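DNA polymerase sliding clamp 2 (Thermococcus kodakarensis, PDB 3LX2) probably encircles DNA as a ring-shaped homotrimer and tethers the replicative polymerase and other DNA-processing proteins to it during replication. Local coordinates at residues G223-K231 with V240-V248. Residues are numbered along the deposited sequence; the frame is centred on the assembly and turned at random.
Sequences GFDIPLLLK and VSFLIAPRV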
ATOM      1  N   GLY A 223     -27.380  18.234 -19.588  1.00 66.20           N
ATOM      2  CA  GLY A 223     -27.922  18.723 -20.858  1.00 67.98           C
ATOM      3  C   GLY A 223     -26.786  19.282 -21.688  1.00 70.32           C
ATOM      4  O   GLY A 223     -25.602  19.024 -21.375  1.00 70.61           O
ATOM      5  N   PHE A 224     -27.116  20.050 -22.740  1.00 71.60           N
ATOM      6  CA  PHE A 224     -26.069  20.669 -23.559  1.00 72.72           C
ATOM      7  C   PHE A 224     -25.418  21.858 -22.873  1.00 73.08           C
ATOM      8  O   PHE A 224     -26.100  22.843 -22.561  1.00 73.88           O
ATOM      9  CB  PHE A 224     -26.542  21.133 -24.950  1.00 73.24           C
ATOM     10  CG  PHE A 224     -25.498  21.972 -25.675  1.00 75.28           C
ATOM     11  CD1 PHE A 224     -24.321  21.379 -26.170  1.00 77.53           C
ATOM     12  CD2 PHE A 224     -25.650  23.359 -25.807  1.00 77.56           C
ATOM     13  CE1 PHE A 224     -23.313  22.154 -26.811  1.00 78.59           C
ATOM     14  CE2 PHE A 224     -24.649  24.145 -26.463  1.00 78.61           C
ATOM     15  CZ  PHE A 224     -23.481  23.537 -26.953  1.00 78.00           C
ATOM     16  N   ASP A 225     -24.097  21.788 -22.697  1.00 72.52           N
ATOM     17  CA  ASP A 225     -23.319  22.909 -22.153  1.00 72.18           C
ATOM     18  C   ASP A 225     -23.993  23.563 -20.928  1.00 70.74           C
ATOM     19  O   ASP A 225     -24.033  24.803 -20.792  1.00 70.65           O
ATOM     20  CB  ASP A 225     -22.984  23.938 -23.257  1.00 72.99           C
ATOM     21  CG  ASP A 225     -21.802  24.842 -22.883  1.00 74.88           C
ATOM     22  OD1 ASP A 225     -20.681  24.612 -23.414  1.00 77.24           O
ATOM     23  OD2 ASP A 225     -21.994  25.773 -22.047  1.00 77.75           O
ATOM     24  N   ILE A 226     -24.505  22.699 -20.041  1.00 68.77           N
ATOM     25  CA  ILE A 226     -25.168  23.097 -18.776  1.00 66.65           C
ATOM     26  C   ILE A 226     -24.587  22.316 -17.551  1.00 64.60           C
ATOM     27  O   ILE A 226     -24.097  21.189 -17.710  1.00 64.78           O
ATOM     28  CB  ILE A 226     -26.723  23.053 -18.963  1.00 67.00           C
ATOM     29  CG1 ILE A 226     -27.212  24.447 -19.387  1.00 67.75           C
ATOM     30  CG2 ILE A 226     -27.488  22.557 -17.735  1.00 65.72           C
ATOM     31  CD1 ILE A 226     -26.882  24.873 -20.854  1.00 65.67           C
ATOM     32  N   PRO A 227     -24.562  22.936 -16.349  1.00 62.20           N
ATOM     33  CA  PRO A 227     -23.891  22.260 -15.222  1.00 59.86           C
ATOM     34  C   PRO A 227     -24.327  20.801 -15.048  1.00 57.82           C
ATOM     35  O   PRO A 227     -25.491  20.485 -15.281  1.00 57.74           O
ATOM     36  CB  PRO A 227     -24.307  23.094 -14.024  1.00 60.14           C
ATOM     37  CG  PRO A 227     -24.629  24.458 -14.570  1.00 60.13           C
ATOM     38  CD  PRO A 227     -24.877  24.346 -16.045  1.00 62.06           C
ATOM     39  N   LEU A 228     -23.403  19.904 -14.712  1.00 55.01           N
ATOM     40  CA  LEU A 228     -23.774  18.504 -14.404  1.00 52.31           C
ATOM     41  C   LEU A 228     -24.151  18.373 -12.924  1.00 50.55           C
ATOM     42  O   LEU A 228     -23.459  18.918 -12.077  1.00 49.32           O
ATOM     43  CB  LEU A 228     -22.597  17.569 -14.682  1.00 51.93           C
ATOM     44  CG  LEU A 228     -22.571  16.164 -14.031  1.00 52.64           C
ATOM     45  CD1 LEU A 228     -23.503  15.197 -14.759  1.00 49.78           C
ATOM     46  CD2 LEU A 228     -21.145  15.569 -13.993  1.00 50.61           C
ATOM     47  N   LEU A 229     -25.211  17.620 -12.616  1.00 49.66           N
ATOM     48  CA  LEU A 229     -25.502  17.237 -11.199  1.00 48.45           C
ATOM     49  C   LEU A 229     -25.063  15.810 -10.878  1.00 47.57           C
ATOM     50  O   LEU A 229     -25.339  14.890 -11.630  1.00 47.55           O
ATOM     51  CB  LEU A 229     -26.967  17.428 -10.801  1.00 47.04           C
ATOM     52  CG  LEU A 229     -27.361  16.833  -9.414  1.00 49.37           C
ATOM     53  CD1 LEU A 229     -26.759  17.617  -8.196  1.00 50.26           C
ATOM     54  CD2 LEU A 229     -28.897  16.593  -9.206  1.00 42.96           C
ATOM     55  N   LEU A 230     -24.339  15.649  -9.782  1.00 46.74           N
ATOM     56  CA  LEU A 230     -24.118  14.338  -9.201  1.00 46.59           C
ATOM     57  C   LEU A 230     -24.526  14.492  -7.732  1.00 46.41           C
ATOM     58  O   LEU A 230     -23.995  15.354  -6.990  1.00 44.02           O
ATOM     59  CB  LEU A 230     -22.659  13.905  -9.257  1.00 46.95           C
ATOM     60  CG  LEU A 230     -21.820  13.807 -10.527  1.00 47.14           C
ATOM     61  CD1 LEU A 230     -20.534  13.138 -10.175  1.00 42.66           C
ATOM     62  CD2 LEU A 230     -22.522  12.991 -11.590  1.00 51.05           C
ATOM     63  N   LYS A 231     -25.479  13.651  -7.356  1.00 46.73           N
ATOM     64  CA  LYS A 231     -26.108  13.700  -6.060  1.00 48.89           C
ATOM     65  C   LYS A 231     -26.033  12.322  -5.395  1.00 49.34           C
ATOM     66  O   LYS A 231     -26.327  11.284  -6.028  1.00 48.18           O
ATOM     67  CB  LYS A 231     -27.554  14.141  -6.228  1.00 49.02           C
ATOM     68  CG  LYS A 231     -28.460  14.032  -4.976  1.00 52.28           C
ATOM     69  CD  LYS A 231     -29.780  14.724  -5.337  1.00 56.29           C
ATOM     70  CE  LYS A 231     -30.803  14.602  -4.236  1.00 58.25           C
ATOM     71  NZ  LYS A 231     -31.838  15.670  -4.376  1.00 56.97           N
ATOM     72  N   VAL A 240     -26.185  14.936  -0.731  1.00 47.21           N
ATOM     73  CA  VAL A 240     -24.952  15.625  -1.133  1.00 45.42           C
ATOM     74  C   VAL A 240     -24.940  15.787  -2.646  1.00 44.52           C
ATOM     75  O   VAL A 240     -25.014  14.813  -3.392  1.00 44.46           O
ATOM     76  CB  VAL A 240     -23.651  14.898  -0.716  1.00 45.23           C
ATOM     77  CG1 VAL A 240     -22.452  15.763  -1.052  1.00 42.65           C
ATOM     78  CG2 VAL A 240     -23.648  14.610   0.729  1.00 45.01           C
ATOM     79  N   SER A 241     -24.795  17.033  -3.062  1.00 43.75           N
ATOM     80  CA  SER A 241     -25.032  17.488  -4.417  1.00 42.80           C
ATOM     81  C   SER A 241     -23.875  18.324  -4.860  1.00 41.72           C
ATOM     82  O   SER A 241     -23.474  19.248  -4.166  1.00 41.72           O
ATOM     83  CB  SER A 241     -26.248  18.394  -4.440  1.00 43.12           C
ATOM     84  OG  SER A 241     -27.398  17.686  -4.015  1.00 46.07           O
ATOM     85  N   PHE A 242     -23.340  17.967  -6.013  1.00 40.69           N
ATOM     86  CA  PHE A 242     -22.363  18.750  -6.721  1.00 40.31           C
ATOM     87  C   PHE A 242     -22.907  19.221  -8.089  1.00 40.55           C
ATOM     88  O   PHE A 242     -23.472  18.438  -8.891  1.00 38.85           O
ATOM     89  CB  PHE A 242     -21.095  17.931  -6.940  1.00 40.03           C
ATOM     90  CG  PHE A 242     -20.365  17.545  -5.665  1.00 40.06           C
ATOM     91  CD1 PHE A 242     -19.424  18.391  -5.108  1.00 40.54           C
ATOM     92  CD2 PHE A 242     -20.598  16.311  -5.044  1.00 40.63           C
ATOM     93  CE1 PHE A 242     -18.703  18.014  -3.933  1.00 42.45           C
ATOM     94  CE2 PHE A 242     -19.894  15.948  -3.879  1.00 42.29           C
ATOM     95  CZ  PHE A 242     -18.949  16.811  -3.319  1.00 37.42           C
ATOM     96  N   LEU A 243     -22.773  20.518  -8.336  1.00 40.98           N
ATOM     97  CA  LEU A 243     -22.949  21.017  -9.706  1.00 41.41           C
ATOM     98  C   LEU A 243     -21.583  21.268 -10.305  1.00 42.02           C
ATOM     99  O   LEU A 243     -20.723  21.906  -9.669  1.00 41.86           O
ATOM    100  CB  LEU A 243     -23.805  22.270  -9.736  1.00 41.71           C
ATOM    101  CG  LEU A 243     -25.191  22.206  -9.097  1.00 39.33           C
ATOM    102  CD1 LEU A 243     -25.768  23.608  -9.045  1.00 42.44           C
ATOM    103  CD2 LEU A 243     -26.155  21.315  -9.785  1.00 39.79           C
ATOM    104  N   ILE A 244     -21.353  20.713 -11.489  1.00 43.08           N
ATOM    105  CA  ILE A 244     -20.054  20.883 -12.141  1.00 43.77           C
ATOM    106  C   ILE A 244     -20.261  21.614 -13.464  1.00 45.36           C
ATOM    107  O   ILE A 244     -20.990  21.133 -14.346  1.00 44.23           O
ATOM    108  CB  ILE A 244     -19.343  19.569 -12.463  1.00 43.32           C
ATOM    109  CG1 ILE A 244     -19.161  18.702 -11.213  1.00 43.28           C
ATOM    110  CG2 ILE A 244     -17.932  19.867 -13.111  1.00 41.48           C
ATOM    111  CD1 ILE A 244     -20.247  17.679 -11.003  1.00 39.78           C
ATOM    112  N   ALA A 245     -19.621  22.772 -13.582  1.00 46.94           N
ATOM    113  CA  ALA A 245     -19.730  23.595 -14.785  1.00 49.19           C
ATOM    114  C   ALA A 245     -19.185  22.862 -16.017  1.00 50.76           C
ATOM    115  O   ALA A 245     -18.194  22.124 -15.918  1.00 50.75           O
ATOM    116  CB  ALA A 245     -19.031  24.959 -14.586  1.00 48.37           C
ATOM    117  N   PRO A 246     -19.863  23.036 -17.172  1.00 52.45           N
ATOM    118  CA  PRO A 246     -19.465  22.408 -18.429  1.00 54.24           C
ATOM    119  C   PRO A 246     -18.189  22.977 -18.993  1.00 56.41           C
ATOM    120  O   PRO A 246     -17.521  23.762 -18.368  1.00 56.95           O
ATOM    121  CB  PRO A 246     -20.615  22.731 -19.373  1.00 54.45           C
ATOM    122  CG  PRO A 246     -21.381  23.844 -18.712  1.00 53.85           C
ATOM    123  CD  PRO A 246     -21.173  23.700 -17.267  1.00 51.90           C
ATOM    124  N   ARG A 247     -17.861  22.575 -20.202  1.00 59.88           N
ATOM    125  CA  ARG A 247     -16.611  22.955 -20.839  1.00 61.41           C
ATOM    126  C   ARG A 247     -16.827  23.322 -22.284  1.00 62.56           C
ATOM    127  O   ARG A 247     -17.978  23.327 -22.742  1.00 62.83           O
ATOM    128  CB  ARG A 247     -15.633  21.793 -20.752  1.00 61.31           C
ATOM    129  CG  ARG A 247     -14.847  21.800 -19.505  1.00 62.09           C
ATOM    130  CD  ARG A 247     -13.555  21.124 -19.780  1.00 64.13           C
ATOM    131  NE  ARG A 247     -12.735  21.111 -18.582  1.00 65.70           N
ATOM    132  CZ  ARG A 247     -11.638  20.379 -18.430  1.00 66.57           C
ATOM    133  NH1 ARG A 247     -11.216  19.588 -19.419  1.00 67.16           N
ATOM    134  NH2 ARG A 247     -10.974  20.435 -17.273  1.00 65.84           N
ATOM    135  N   VAL A 248     -15.690  23.591 -22.962  1.00 64.09           N
ATOM    136  CA  VAL A 248     -15.497  24.099 -24.362  1.00 64.70           C
ATOM    137  C   VAL A 248     -15.234  25.595 -24.393  1.00 65.21           C
ATOM    138  O   VAL A 248     -15.954  26.360 -23.760  1.00 66.10           O
ATOM    139  CB  VAL A 248     -16.585  23.724 -25.420  1.00 65.04           C
ATOM    140  CG1 VAL A 248     -17.732  24.752 -25.440  1.00 65.52           C
ATOM    141  CG2 VAL A 248     -15.939  23.614 -26.838  1.00 65.21           C
TER
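Leu228 and Ile244 lie side by side and point the same way in an antiparallel beta hairpin of the PCNA fold, a worked example of how paired strands sort their side chains onto two faces. With CG1 opposite its carbonyl carbon (chi1 -56°), Ile244 extends CD1 to within 3.8 Å of Leu228 CD2, and the same methyl reaches Leu230 CG at 4.2 Å. Phe242 shares this buried face, which packs on helix 202-209, where it meets Leu205 and Ile208; its ring turns an edge to Leu230 O. On the other face Leu229, its CG swung away from the backbone N (chi1 171°), leans CD1 diagonally over the partner strand toward Ser241 CB, 3.9 Å away, while CD2 of Leu243, its directly opposed partner, touches the same CD1. Here Lys231 passes its aliphatic stem by Ser241 OG, and its NZ forms a salt bridge with Glu239. Two pairs of backbone hydrogen bonds, Leu228 with Ile244 and Leu230 with Phe242, join the strands. Farther along, Pro227 and Pro246 meet obliquely through their CD atoms, and Pro246 CG presses to 3.4 Å from Asp225 C.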